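Side-chain contacts in exodeoxyribonuclease III (Archaeoglobus fulgidus, PDB 2VOA), which probably cleaves the DNA backbone at abasic sites as an AP endonuclease of the exonuclease III family, using magnesium or manganese ions: residues N26-L31 with I51-V56; S83-E88 with L124-H129. The protein carries 1 engineered substitution. All coordinates share one frame; numbering follows the deposited sequence.

Contact 1 of 2, residues N26-L31 with I51-V56; sequences NKPDIL and IGYHVV
Tyr-53 reaches across to Pro-28 with its phenol and ties two loop ends together through one short hydrogen bond, a worked example of how a tyrosine can reach a backbone carbonyl with the end of its ring. The ring is carried by a first torsion that leaves CG beside the backbone N and anti to the carbonyl carbon (chi1 -82°), and its CB bond already points toward the 26-31 segment. At the far end Tyr-53 OH donates to Pro-28 O at 2.6 Å. The hydroxyl lies in the plane of that carbonyl, on a lone pair, with a C=O...O angle of 138°. The acceptor in turn lies at the edge of the phenol ring, close to its plane, with Tyr-53 CE2 3.3 Å from Pro-28 O.

The same hydroxyl is tucked against the proline itself: Pro-28 CD comes to 3.3 Å from Tyr-53 OH, and the two side chains cross at about a right angle. Lys-27, which leaves the preceding helix with positive phi, adds mainly backbone, its C lying 3.3 Å from Tyr-53 OH, while its amino end leads away. A phenylalanine in place of Tyr-53 would probably leave the buried carbonyl of Pro-28 without this donor.

Gly-52, just before the tyrosine, closes helix 45-49 in a Schellman motif. Pro-28 also packs on Trp-22 and Leu-23 of helix 16-26, and Tyr-53 on Ala-69 of strand 63-70, the strand that separates 30-34 from 54-60 in the sheet; the bond therefore joins the entrances of two non-adjacent strands.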
loop_
_atom_site.group_PDB
_atom_site.type_symbol
_atom_site.label_atom_id
_atom_site.label_comp_id
_atom_site.label_asym_id
_atom_site.label_seq_id
_atom_site.Cartn_x
_atom_site.Cartn_y
_atom_site.Cartn_z
ATOM N N ASN A 26 -23.100 4.608 7.702
ATOM C CA ASN A 26 -24.076 5.454 7.019
ATOM C C ASN A 26 -25.319 4.709 6.547
ATOM O O ASN A 26 -26.386 5.314 6.352
ATOM C CB ASN A 26 -23.385 6.189 5.866
ATOM C CG ASN A 26 -22.432 7.263 6.374
ATOM O OD1 ASN A 26 -22.863 8.390 6.687
ATOM N ND2 ASN A 26 -21.144 6.913 6.501
ATOM N N LYS A 27 -25.163 3.404 6.334
ATOM C CA LYS A 27 -26.275 2.499 6.007
ATOM C C LYS A 27 -27.190 3.034 4.893
ATOM O O LYS A 27 -28.424 3.057 5.067
ATOM C CB LYS A 27 -27.108 2.166 7.255
ATOM C CG LYS A 27 -26.288 1.757 8.464
ATOM C CD LYS A 27 -27.180 1.615 9.717
ATOM C CE LYS A 27 -27.983 2.905 9.974
ATOM N NZ LYS A 27 -28.461 3.084 11.384
ATOM N N PRO A 28 -26.599 3.439 3.753
ATOM C CA PRO A 28 -27.452 3.917 2.661
ATOM C C PRO A 28 -28.270 2.762 2.105
ATOM O O PRO A 28 -27.836 1.602 2.177
ATOM C CB PRO A 28 -26.441 4.396 1.603
ATOM C CG PRO A 28 -25.186 3.533 1.863
ATOM C CD PRO A 28 -25.163 3.449 3.381
ATOM N N ASP A 29 -29.435 3.063 1.539
ATOM C CA ASP A 29 -30.171 2.060 0.777
ATOM C C ASP A 29 -29.481 1.616 -0.516
ATOM O O ASP A 29 -29.533 0.437 -0.902
ATOM C CB ASP A 29 -31.587 2.587 0.523
ATOM C CG ASP A 29 -32.321 2.843 1.831
ATOM O OD1 ASP A 29 -32.335 4.012 2.282
ATOM O OD2 ASP A 29 -32.834 1.868 2.447
ATOM N N ILE A 30 -28.834 2.566 -1.176
ATOM C CA ILE A 30 -28.198 2.326 -2.472
ATOM C C ILE A 30 -26.879 3.115 -2.466
ATOM O O ILE A 30 -26.886 4.304 -2.100
ATOM C CB ILE A 30 -29.106 2.868 -3.620
ATOM C CG1 ILE A 30 -30.403 2.063 -3.698
ATOM C CG2 ILE A 30 -28.365 2.806 -4.942
ATOM C CD1 ILE A 30 -31.513 2.699 -4.476
ATOM N N LEU A 31 -25.761 2.462 -2.827
ATOM C CA LEU A 31 -24.474 3.171 -3.061
ATOM C C LEU A 31 -23.987 2.836 -4.456
ATOM O O LEU A 31 -23.658 1.663 -4.733
ATOM C CB LEU A 31 -23.400 2.753 -2.042
ATOM C CG LEU A 31 -21.997 3.300 -2.357
ATOM C CD1 LEU A 31 -21.931 4.809 -2.199
ATOM C CD2 LEU A 31 -20.918 2.612 -1.500
ATOM N N ILE A 51 -21.456 -7.572 5.274
ATOM C CA ILE A 51 -22.103 -6.480 5.999
ATOM C C ILE A 51 -23.551 -6.257 5.524
ATOM O O ILE A 51 -24.154 -5.219 5.815
ATOM C CB ILE A 51 -21.257 -5.167 5.971
ATOM C CG1 ILE A 51 -21.022 -4.667 4.533
ATOM C CG2 ILE A 51 -19.927 -5.390 6.691
ATOM C CD1 ILE A 51 -20.864 -3.175 4.449
ATOM N N GLY A 52 -24.094 -7.235 4.798
ATOM C CA GLY A 52 -25.517 -7.256 4.475
ATOM C C GLY A 52 -25.890 -6.450 3.237
ATOM O O GLY A 52 -27.040 -6.027 3.094
ATOM N N TYR A 53 -24.926 -6.257 2.341
ATOM C CA TYR A 53 -25.186 -5.573 1.063
ATOM C C TYR A 53 -25.116 -6.506 -0.141
ATOM O O TYR A 53 -24.161 -7.271 -0.297
ATOM C CB TYR A 53 -24.229 -4.383 0.866
ATOM C CG TYR A 53 -24.701 -3.151 1.600
ATOM C CD1 TYR A 53 -24.452 -2.983 2.970
ATOM C CD2 TYR A 53 -25.435 -2.169 0.925
ATOM C CE1 TYR A 53 -24.912 -1.852 3.658
ATOM C CE2 TYR A 53 -25.898 -1.016 1.612
ATOM C CZ TYR A 53 -25.631 -0.877 2.963
ATOM O OH TYR A 53 -26.095 0.253 3.613
ATOM N N HIS A 54 -26.132 -6.426 -0.996
ATOM C CA HIS A 54 -26.031 -6.942 -2.351
ATOM C C HIS A 54 -25.105 -6.021 -3.106
ATOM O O HIS A 54 -25.010 -4.829 -2.786
ATOM C CB HIS A 54 -27.397 -6.941 -3.036
ATOM C CG HIS A 54 -28.381 -7.872 -2.408
ATOM N ND1 HIS A 54 -29.273 -7.474 -1.433
ATOM C CD2 HIS A 54 -28.606 -9.187 -2.611
ATOM C CE1 HIS A 54 -30.004 -8.510 -1.059
ATOM N NE2 HIS A 54 -29.622 -9.561 -1.760
ATOM N N VAL A 55 -24.431 -6.570 -4.112
ATOM C CA VAL A 55 -23.624 -5.732 -4.986
ATOM C C VAL A 55 -23.657 -6.306 -6.400
ATOM O O VAL A 55 -23.464 -7.525 -6.611
ATOM C CB VAL A 55 -22.175 -5.515 -4.427
ATOM C CG1 VAL A 55 -21.359 -6.819 -4.399
ATOM C CG2 VAL A 55 -21.447 -4.405 -5.171
ATOM N N VAL A 56 -23.970 -5.430 -7.348
ATOM C CA VAL A 56 -23.852 -5.751 -8.782
ATOM C C VAL A 56 -22.736 -4.918 -9.430
ATOM O O VAL A 56 -22.431 -3.812 -8.968
ATOM C CB VAL A 56 -25.216 -5.623 -9.520
ATOM C CG1 VAL A 56 -26.222 -6.654 -8.962
ATOM C CG2 VAL A 56 -25.809 -4.243 -9.395
#

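Contact 2 of 2, residues S83-E88 with L124-H129; sequences SEPKDE and LERLYH
A surface contact, chiefly polar, fastens the loop between strands 77-79 and 91-96 to helix 115-134, and all of it, on the helix side, runs through one arginine, an example of a guanidinium gathering backbone carbonyls. Arg-126 points from the helix toward the loop, its chain bent at chi3 (-71°) to bring the guanidinium into the turn made by Ser-83 to Asp-87. There Arg-126 NH1 and NH2 grip a single atom end-on, each donating to Pro-85 O at 2.9 Å, with that oxygen in the guanidinium plane. The two approaches differ, for NH2 lies in the carbonyl plane whereas NH1 sits above it.

NH1 of Arg-126 has a further, straighter bond to Ser-83 OG (3.2 Å, N-H...O 164°) and a weak one to Ser-83 O. Pro-85, which follows a cis peptide bond, sets its CD over one face of the guanidinium, 3.6 Å from Arg-126 NH2, the two side chains crossing at about a right angle. These bonds in the guanidinium plane, with Pro-85 CD over one face, probably limit the rotation of the group.

Asp-87 adds a long salt bridge, Asp-87 OD2 to Arg-126 NH2 at 3.8 Å, but the same oxygen is hydrogen-bonded by Tyr-119 and Trp-123. Both belong to helix 115-134, and Tyr-119 also touches Pro-85 and Arg-126; behind them, Leu-124 and Leu-127 pack the helix against Ile-179 of helix 170-180.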
loop_
_atom_site.group_PDB
_atom_site.type_symbol
_atom_site.label_atom_id
_atom_site.label_comp_id
_atom_site.label_asym_id
_atom_site.label_seq_id
_atom_site.Cartn_x
_atom_site.Cartn_y
_atom_site.Cartn_z
ATOM N N SER A 83 -25.991 1.328 -27.620
ATOM C CA SER A 83 -25.352 1.422 -28.937
ATOM C C SER A 83 -23.830 1.297 -28.794
ATOM O O SER A 83 -23.291 1.478 -27.706
ATOM C CB SER A 83 -25.707 2.750 -29.614
ATOM O OG SER A 83 -25.234 3.839 -28.850
ATOM N N GLU A 84 -23.163 1.002 -29.906
ATOM C CA GLU A 84 -21.725 0.740 -29.953
ATOM C C GLU A 84 -20.903 2.041 -29.957
ATOM O O GLU A 84 -21.258 2.987 -30.667
ATOM C CB GLU A 84 -21.429 -0.102 -31.205
ATOM C CG GLU A 84 -20.443 -1.229 -30.988
ATOM C CD GLU A 84 -20.824 -2.126 -29.817
ATOM O OE1 GLU A 84 -20.073 -2.136 -28.808
ATOM O OE2 GLU A 84 -21.887 -2.802 -29.887
ATOM N N PRO A 85 -19.814 2.117 -29.152
ATOM C CA PRO A 85 -19.318 1.174 -28.132
ATOM C C PRO A 85 -20.199 1.196 -26.889
ATOM O O PRO A 85 -20.490 2.273 -26.349
ATOM C CB PRO A 85 -17.922 1.708 -27.775
ATOM C CG PRO A 85 -17.617 2.774 -28.805
ATOM C CD PRO A 85 -18.932 3.288 -29.277
ATOM N N LYS A 86 -20.621 0.016 -26.445
ATOM C CA LYS A 86 -21.546 -0.057 -25.315
ATOM C C LYS A 86 -20.961 0.476 -24.018
ATOM O O LYS A 86 -21.709 1.006 -23.195
ATOM C CB LYS A 86 -22.039 -1.487 -25.088
ATOM C CG LYS A 86 -23.127 -1.960 -26.058
ATOM C CD LYS A 86 -23.706 -3.342 -25.636
ATOM C CE LYS A 86 -24.222 -3.426 -24.185
ATOM N NZ LYS A 86 -25.398 -2.515 -23.834
ATOM N N ASP A 87 -19.645 0.322 -23.844
ATOM C CA ASP A 87 -18.943 0.744 -22.635
ATOM C C ASP A 87 -19.622 0.202 -21.374
ATOM O O ASP A 87 -20.037 0.955 -20.478
ATOM C CB ASP A 87 -18.806 2.268 -22.561
ATOM C CG ASP A 87 -17.883 2.825 -23.634
ATOM O OD1 ASP A 87 -17.038 2.080 -24.207
ATOM O OD2 ASP A 87 -18.013 4.024 -23.927
ATOM N N GLU A 88 -19.726 -1.127 -21.327
ATOM C CA GLU A 88 -20.284 -1.803 -20.143
ATOM C C GLU A 88 -19.585 -1.411 -18.839
ATOM O O GLU A 88 -20.222 -1.393 -17.775
ATOM C CB GLU A 88 -20.270 -3.320 -20.364
ATOM C CG GLU A 88 -21.248 -3.726 -21.433
ATOM C CD GLU A 88 -21.365 -5.229 -21.610
ATOM O OE1 GLU A 88 -20.382 -5.956 -21.323
ATOM O OE2 GLU A 88 -22.437 -5.675 -22.078
ATOM N N LEU A 124 -21.900 11.799 -24.066
ATOM C CA LEU A 124 -22.976 12.610 -23.477
ATOM C C LEU A 124 -24.180 12.746 -24.422
ATOM O O LEU A 124 -25.327 12.726 -23.965
ATOM C CB LEU A 124 -22.455 13.988 -23.039
ATOM C CG LEU A 124 -21.550 13.961 -21.790
ATOM C CD1 LEU A 124 -20.895 15.335 -21.662
ATOM C CD2 LEU A 124 -22.330 13.551 -20.500
ATOM N N GLU A 125 -23.940 12.811 -25.729
ATOM C CA GLU A 125 -25.046 12.850 -26.688
ATOM C C GLU A 125 -25.775 11.487 -26.712
ATOM O O GLU A 125 -27.010 11.409 -26.726
ATOM C CB GLU A 125 -24.535 13.212 -28.088
ATOM C CG GLU A 125 -25.573 13.083 -29.215
ATOM C CD GLU A 125 -26.661 14.159 -29.190
ATOM O OE1 GLU A 125 -27.544 14.127 -30.095
ATOM O OE2 GLU A 125 -26.630 15.056 -28.305
ATOM N N ARG A 126 -25.003 10.409 -26.723
ATOM C CA ARG A 126 -25.599 9.068 -26.679
ATOM C C ARG A 126 -26.393 8.880 -25.392
ATOM O O ARG A 126 -27.503 8.343 -25.430
ATOM C CB ARG A 126 -24.523 7.994 -26.836
ATOM C CG ARG A 126 -23.906 7.959 -28.236
ATOM C CD ARG A 126 -23.254 6.609 -28.477
ATOM N NE ARG A 126 -22.030 6.412 -27.702
ATOM C CZ ARG A 126 -21.606 5.221 -27.274
ATOM N NH1 ARG A 126 -22.323 4.135 -27.523
ATOM N NH2 ARG A 126 -20.479 5.113 -26.596
ATOM N N LEU A 127 -25.848 9.376 -24.280
ATOM C CA LEU A 127 -26.502 9.228 -22.974
ATOM C C LEU A 127 -27.822 9.986 -22.975
ATOM O O LEU A 127 -28.824 9.511 -22.424
ATOM C CB LEU A 127 -25.585 9.733 -21.854
ATOM C CG LEU A 127 -26.157 9.557 -20.450
ATOM C CD1 LEU A 127 -26.470 8.092 -20.189
ATOM C CD2 LEU A 127 -25.151 10.057 -19.423
ATOM N N TYR A 128 -27.833 11.166 -23.585
ATOM C CA TYR A 128 -29.086 11.913 -23.765
ATOM C C TYR A 128 -30.186 11.063 -24.415
ATOM O O TYR A 128 -31.286 10.922 -23.875
ATOM C CB TYR A 128 -28.831 13.187 -24.610
ATOM C CG TYR A 128 -30.110 13.928 -24.965
ATOM C CD1 TYR A 128 -30.742 13.720 -26.197
ATOM C CD2 TYR A 128 -30.699 14.816 -24.054
ATOM C CE1 TYR A 128 -31.925 14.400 -26.518
ATOM C CE2 TYR A 128 -31.884 15.499 -24.363
ATOM C CZ TYR A 128 -32.488 15.271 -25.598
ATOM O OH TYR A 128 -33.650 15.923 -25.938
ATOM N N HIS A 129 -29.875 10.465 -25.559
ATOM C CA HIS A 129 -30.879 9.685 -26.283
ATOM C C HIS A 129 -31.273 8.427 -25.512
ATOM O O HIS A 129 -32.454 8.045 -25.496
ATOM C CB HIS A 129 -30.394 9.422 -27.703
ATOM C CG HIS A 129 -30.331 10.672 -28.521
ATOM N ND1 HIS A 129 -31.465 11.370 -28.885
ATOM C CD2 HIS A 129 -29.280 11.380 -29.000
ATOM C CE1 HIS A 129 -31.115 12.439 -29.582
ATOM N NE2 HIS A 129 -29.797 12.474 -29.660
#

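How the contacts relate
Followed from the N terminus, the two contacts come in series: neither nests in nor crosses the other. Contact 1 closes first, round the 19 residues that include helix 45-49, and ties the start of strand 30-34 to the start of strand 54-60 within one six-stranded sheet. Only after strand 63-70 and strand 77-79 does contact 2 open; it encloses strands 91-96 and 99-105 and returns on helix 115-134. Their centres lie about 27 Å apart, and the contacts do not touch, their nearest atoms being about 9 Å apart; contact 1 belongs to one sheet and contact 2 to the loop and helix beside the other, in the two-sheet fold of the DNase I-like clan.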